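Local coordinates for protein phosphoenolpyruvate--glycerone phosphotransferase (Enterococcus faecalis, PDB 3B48) that probably passes phosphoryl groups, taken up on a histidine from HPr, to the DhaL subunit for PEP-dependent phosphorylation of dihydroxyacetone, at residues D7-S12 with T35-G40; F107-T112 with A124-A129. All blocks are in the same frame, centred on the assembly; numbering follows the deposited sequence.

Interaction 1: D7-S12 with T35-G40; sequences DILLVS and TIHSLG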
loop_
_atom_site.group_PDB
_atom_site.type_symbol
_atom_site.label_atom_id
_atom_site.label_comp_id
_atom_site.label_asym_id
_atom_site.label_seq_id
_atom_site.Cartn_x
_atom_site.Cartn_y
_atom_site.Cartn_z
ATOM N N ASP B 7 -8.392 15.764 4.953
ATOM C CA ASP B 7 -8.444 14.433 5.525
ATOM C C ASP B 7 -8.075 13.421 4.459
ATOM O O ASP B 7 -8.434 13.582 3.271
ATOM C CB ASP B 7 -9.841 14.113 6.056
ATOM C CG ASP B 7 -10.295 15.069 7.129
ATOM O OD1 ASP B 7 -10.278 16.287 6.869
ATOM O OD2 ASP B 7 -10.708 14.606 8.221
ATOM N N ILE B 8 -7.350 12.393 4.898
ATOM C CA ILE B 8 -7.041 11.225 4.093
ATOM C C ILE B 8 -7.880 10.053 4.554
ATOM O O ILE B 8 -7.825 9.624 5.723
ATOM C CB ILE B 8 -5.551 10.839 4.174
ATOM C CG1 ILE B 8 -4.676 11.913 3.518
ATOM C CG2 ILE B 8 -5.313 9.460 3.534
ATOM C CD1 ILE B 8 -3.234 11.829 3.896
ATOM N N LEU B 9 -8.657 9.527 3.624
ATOM C CA LEU B 9 -9.517 8.380 3.916
ATOM C C LEU B 9 -8.970 7.177 3.155
ATOM O O LEU B 9 -8.809 7.212 1.906
ATOM C CB LEU B 9 -10.991 8.651 3.565
ATOM C CG LEU B 9 -11.855 9.727 4.255
ATOM C CD1 LEU B 9 -11.355 11.186 4.018
ATOM C CD2 LEU B 9 -13.309 9.556 3.766
ATOM N N LEU B 10 -8.675 6.151 3.957
ATOM C CA LEU B 10 -7.983 4.943 3.558
ATOM C C LEU B 10 -8.982 3.792 3.534
ATOM O O LEU B 10 -9.428 3.329 4.596
ATOM C CB LEU B 10 -6.873 4.610 4.578
ATOM C CG LEU B 10 -5.842 5.709 4.904
ATOM C CD1 LEU B 10 -5.023 5.268 6.103
ATOM C CD2 LEU B 10 -4.958 5.876 3.721
ATOM N N VAL B 11 -9.311 3.337 2.326
ATOM C CA VAL B 11 -10.258 2.221 2.116
ATOM C C VAL B 11 -9.558 0.918 1.675
ATOM O O VAL B 11 -8.688 0.930 0.838
ATOM C CB VAL B 11 -11.370 2.623 1.141
ATOM C CG1 VAL B 11 -12.502 1.601 1.172
ATOM C CG2 VAL B 11 -11.849 4.060 1.498
ATOM N N SER B 12 -9.919 -0.194 2.309
ATOM C CA SER B 12 -9.306 -1.464 1.971
ATOM C C SER B 12 -10.260 -2.539 2.398
ATOM O O SER B 12 -11.143 -2.254 3.172
ATOM C CB SER B 12 -7.962 -1.607 2.720
ATOM O OG SER B 12 -7.289 -2.813 2.400
ATOM N N THR B 35 -5.699 15.052 8.760
ATOM C CA THR B 35 -6.396 13.994 9.507
ATOM C C THR B 35 -6.483 12.726 8.644
ATOM O O THR B 35 -6.812 12.799 7.470
ATOM C CB THR B 35 -7.757 14.468 10.028
ATOM O OG1 THR B 35 -7.540 15.645 10.819
ATOM C CG2 THR B 35 -8.413 13.400 10.953
ATOM N N ILE B 36 -6.116 11.581 9.224
ATOM C CA ILE B 36 -6.158 10.266 8.555
ATOM C C ILE B 36 -7.264 9.437 9.191
ATOM O O ILE B 36 -7.332 9.345 10.398
ATOM C CB ILE B 36 -4.826 9.464 8.711
ATOM C CG1 ILE B 36 -3.586 10.304 8.378
ATOM C CG2 ILE B 36 -4.826 8.212 7.874
ATOM C CD1 ILE B 36 -3.604 10.957 7.022
ATOM N N HIS B 37 -8.105 8.818 8.366
ATOM C CA HIS B 37 -9.163 7.932 8.852
ATOM C C HIS B 37 -8.838 6.498 8.388
ATOM O O HIS B 37 -8.641 6.273 7.187
ATOM C CB HIS B 37 -10.532 8.391 8.320
ATOM C CG HIS B 37 -10.889 9.802 8.699
ATOM N ND1 HIS B 37 -11.626 10.111 9.821
ATOM C CD2 HIS B 37 -10.584 10.986 8.118
ATOM C CE1 HIS B 37 -11.789 11.416 9.898
ATOM N NE2 HIS B 37 -11.157 11.973 8.881
ATOM N N SER B 38 -8.736 5.552 9.333
ATOM C CA SER B 38 -8.599 4.156 8.978
ATOM C C SER B 38 -9.981 3.574 8.679
ATOM O O SER B 38 -10.790 3.342 9.604
ATOM C CB SER B 38 -7.896 3.355 10.087
ATOM O OG SER B 38 -7.901 1.972 9.754
ATOM N N LEU B 39 -10.265 3.349 7.402
ATOM C CA LEU B 39 -11.595 2.872 7.007
ATOM C C LEU B 39 -11.638 1.499 6.352
ATOM O O LEU B 39 -12.591 1.170 5.642
ATOM C CB LEU B 39 -12.344 3.929 6.162
ATOM C CG LEU B 39 -12.428 5.378 6.712
ATOM C CD1 LEU B 39 -13.121 6.238 5.716
ATOM C CD2 LEU B 39 -13.130 5.478 8.081
ATOM N N GLY B 40 -10.626 0.685 6.618
ATOM C CA GLY B 40 -10.622 -0.701 6.152
ATOM C C GLY B 40 -11.583 -1.638 6.883
ATOM O O GLY B 40 -11.875 -1.464 8.065
#

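Interaction 2: F107-T112 with A124-A129; sequences FASAIT and AEAQNA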
loop_
_atom_site.group_PDB
_atom_site.type_symbol
_atom_site.label_atom_id
_atom_site.label_comp_id
_atom_site.label_asym_id
_atom_site.label_seq_id
_atom_site.Cartn_x
_atom_site.Cartn_y
_atom_site.Cartn_z
ATOM N N PHE B 107 0.839 8.577 1.850
ATOM C CA PHE B 107 2.009 9.105 2.527
ATOM C C PHE B 107 2.450 10.360 1.801
ATOM O O PHE B 107 2.762 11.363 2.444
ATOM C CB PHE B 107 3.163 8.069 2.627
ATOM C CG PHE B 107 4.484 8.670 3.077
ATOM C CD1 PHE B 107 4.767 8.854 4.441
ATOM C CD2 PHE B 107 5.421 9.103 2.142
ATOM C CE1 PHE B 107 5.961 9.450 4.846
ATOM C CE2 PHE B 107 6.645 9.667 2.559
ATOM C CZ PHE B 107 6.897 9.836 3.916
ATOM N N ALA B 108 2.497 10.286 0.464
ATOM C CA ALA B 108 2.809 11.448 -0.381
ATOM C C ALA B 108 1.797 12.593 -0.160
ATOM O O ALA B 108 2.200 13.729 0.120
ATOM C CB ALA B 108 2.862 11.057 -1.820
ATOM N N SER B 109 0.489 12.312 -0.240
ATOM C CA SER B 109 -0.482 13.362 0.122
ATOM C C SER B 109 -0.185 13.944 1.505
ATOM O O SER B 109 -0.137 15.133 1.653
ATOM C CB SER B 109 -1.934 12.879 0.013
ATOM O OG SER B 109 -2.289 12.791 -1.356
ATOM N N ALA B 110 0.046 13.098 2.501
ATOM C CA ALA B 110 0.244 13.570 3.888
ATOM C C ALA B 110 1.494 14.415 4.095
ATOM O O ALA B 110 1.485 15.388 4.848
ATOM C CB ALA B 110 0.246 12.399 4.858
ATOM N N ILE B 111 2.591 14.030 3.453
ATOM C CA ILE B 111 3.832 14.712 3.707
ATOM C C ILE B 111 3.848 16.078 3.010
ATOM O O ILE B 111 4.520 17.011 3.477
ATOM C CB ILE B 111 5.086 13.801 3.404
ATOM C CG1 ILE B 111 6.009 13.682 4.647
ATOM C CG2 ILE B 111 5.811 14.195 2.076
ATOM C CD1 ILE B 111 6.235 14.993 5.516
ATOM N N THR B 112 3.092 16.213 1.924
ATOM C CA THR B 112 3.094 17.474 1.163
ATOM C C THR B 112 2.072 18.504 1.703
ATOM O O THR B 112 2.187 19.711 1.451
ATOM C CB THR B 112 2.944 17.251 -0.375
ATOM O OG1 THR B 112 1.564 17.200 -0.728
ATOM C CG2 THR B 112 3.593 15.951 -0.800
ATOM N N ALA B 124 -1.319 15.946 -6.907
ATOM C CA ALA B 124 -0.363 15.542 -7.923
ATOM C C ALA B 124 0.719 14.638 -7.341
ATOM O O ALA B 124 1.089 13.637 -7.957
ATOM C CB ALA B 124 0.239 16.758 -8.644
ATOM N N GLU B 125 1.201 14.974 -6.146
ATOM C CA GLU B 125 2.259 14.173 -5.506
ATOM C C GLU B 125 1.844 12.713 -5.306
ATOM O O GLU B 125 2.571 11.807 -5.727
ATOM C CB GLU B 125 2.735 14.797 -4.190
ATOM C CG GLU B 125 3.604 16.033 -4.367
ATOM C CD GLU B 125 4.544 15.910 -5.554
ATOM O OE1 GLU B 125 5.458 15.051 -5.492
ATOM O OE2 GLU B 125 4.363 16.664 -6.544
ATOM N N ALA B 126 0.674 12.497 -4.694
ATOM C CA ALA B 126 0.105 11.150 -4.514
ATOM C C ALA B 126 0.003 10.368 -5.833
ATOM O O ALA B 126 0.549 9.275 -5.957
ATOM C CB ALA B 126 -1.247 11.249 -3.839
ATOM N N GLN B 127 -0.676 10.956 -6.816
ATOM C CA GLN B 127 -0.811 10.405 -8.169
ATOM C C GLN B 127 0.525 10.000 -8.819
ATOM O O GLN B 127 0.552 9.238 -9.785
ATOM C CB GLN B 127 -1.572 11.403 -9.060
ATOM C CG GLN B 127 -3.022 11.584 -8.605
ATOM C CD GLN B 127 -3.775 12.671 -9.328
ATOM O OE1 GLN B 127 -3.217 13.394 -10.161
ATOM N NE2 GLN B 127 -5.066 12.791 -9.023
ATOM N N ASN B 128 1.623 10.501 -8.260
ATOM C CA ASN B 128 2.973 10.221 -8.756
ATOM C C ASN B 128 3.774 9.169 -7.970
ATOM O O ASN B 128 4.925 8.909 -8.332
ATOM C CB ASN B 128 3.774 11.531 -8.814
ATOM C CG ASN B 128 3.499 12.348 -10.087
ATOM O OD1 ASN B 128 2.801 11.911 -11.025
ATOM N ND2 ASN B 128 4.060 13.551 -10.118
ATOM N N ALA B 129 3.149 8.555 -6.953
ATOM C CA ALA B 129 3.827 7.861 -5.797
ATOM C C ALA B 129 4.413 6.409 -5.864
ATOM O O ALA B 129 5.447 6.111 -5.224
ATOM C CB ALA B 129 2.959 7.988 -4.543
#

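Interaction 1: D7-S12 with T35-G40
The imidazole of His37 and the carboxylate of Asp7 lie nearly coplanar, 12° apart, and meet at their edges: NE2 of His37 donates to OD2 of Asp7 across 2.8 Å. OD2 lies 4° out of the ring plane and receives the N-H on its anti lone pair. Asp7 CB and Ile8 O also lie at the ring edge, while Leu9 CD1 approaches obliquely. Arg65 forms a salt bridge with Asp7 OD1, so both carboxylate oxygens are engaged and the group is held in place.

The backbones pair as parallel strands, the N-H of Ile8 reaching Thr35 O at 2.7 Å and that of His37 reaching Ile8 O at 2.8 Å. On the opposite face from His37, beta-branched Ile8 and Ile36 suit extended backbone and touch through their CD1 methyls; Ile36 CG2 meets CD1 of Leu10 at 3.4 Å, a tight fit. Chi1 of -51° sets Leu39 CG anti to the carbonyl carbon; its CD1 branch touches Leu9 CD2.

This is one beta-alpha-beta unit: strand 35-38 edges the chain's sheet beside strand 6-11, helix 51-60 packs over Leu9 and His37, helix 15-27 over Leu10, and strand 66-71 flanks 6-11.

Interaction 2: F107-T112 with A124-A129
Ser109 OG lies 3.1 Å from the CB of Ala126 and also makes a weak hydrogen bond to the carbonyl oxygen of Ile122, one turn earlier in the same helix as Ala126. Its first torsion (chi1 -74°) sets OG anti to the carbonyl carbon, beside its own backbone N. Serine suits this buried place because it is hardly bulkier than alanine, yet its hydroxyl can answer a helical carbonyl across the interface.

No hydrogen bond joins the two segments themselves; small side chains do most of the work. The methyl of Ala108 points toward the other segment, where CB rests against the backbone of Ala126, 3.9 Å from its CA, and meets the methyl of Ala129 at 4.1 Å. With alanine at all three positions the backbones come close, the CA atoms of Ala108 and Ala126 being 4.9 Å apart.

Further along, Thr112 and Glu125 appear to meet through their aliphatic parts, CG2 of Thr112 against CG and CB of Glu125, although the modelled place of CG2 is doubtful. The Glu125 chain bends at chi2 (-38°), and its carboxylate leads away from the contact, OE2 making a weak hydrogen bond to Gln121 NE2. Glutamate suits a partly exposed place: its methylenes can pack on Thr112 while the carboxylate leads away from the other helix.

Helix 102-113 is thus packed against the last turn of helix 119-127 and the residues just after it. Strand 66-71 lies beneath, with Phe70 touching both Ser109 and Ala126, and Phe107 packs on Leu73 of the second subunit.

From the N terminus, strand 6-11 leads into helix 15-27, and the chain returns as strand 35-38 to lie parallel to the first; interaction 1 closes this beta-alpha-beta loop. The chain next supplies helix 51-60, strand 66-71 and the later helices and strand 95-97. Only then does helix 102-113 turn into helix 119-127, where interaction 2 closes a short helical hairpin. The two loops follow in series, neither nested nor crossed, with centres about 15 Å apart. They nevertheless meet: CD1 of Ile8 packs on CB of Ala110 at 3.7 Å, so inner strand 6-11 packs directly on helix 102-113, tying the sheet to the C-terminal helix pair.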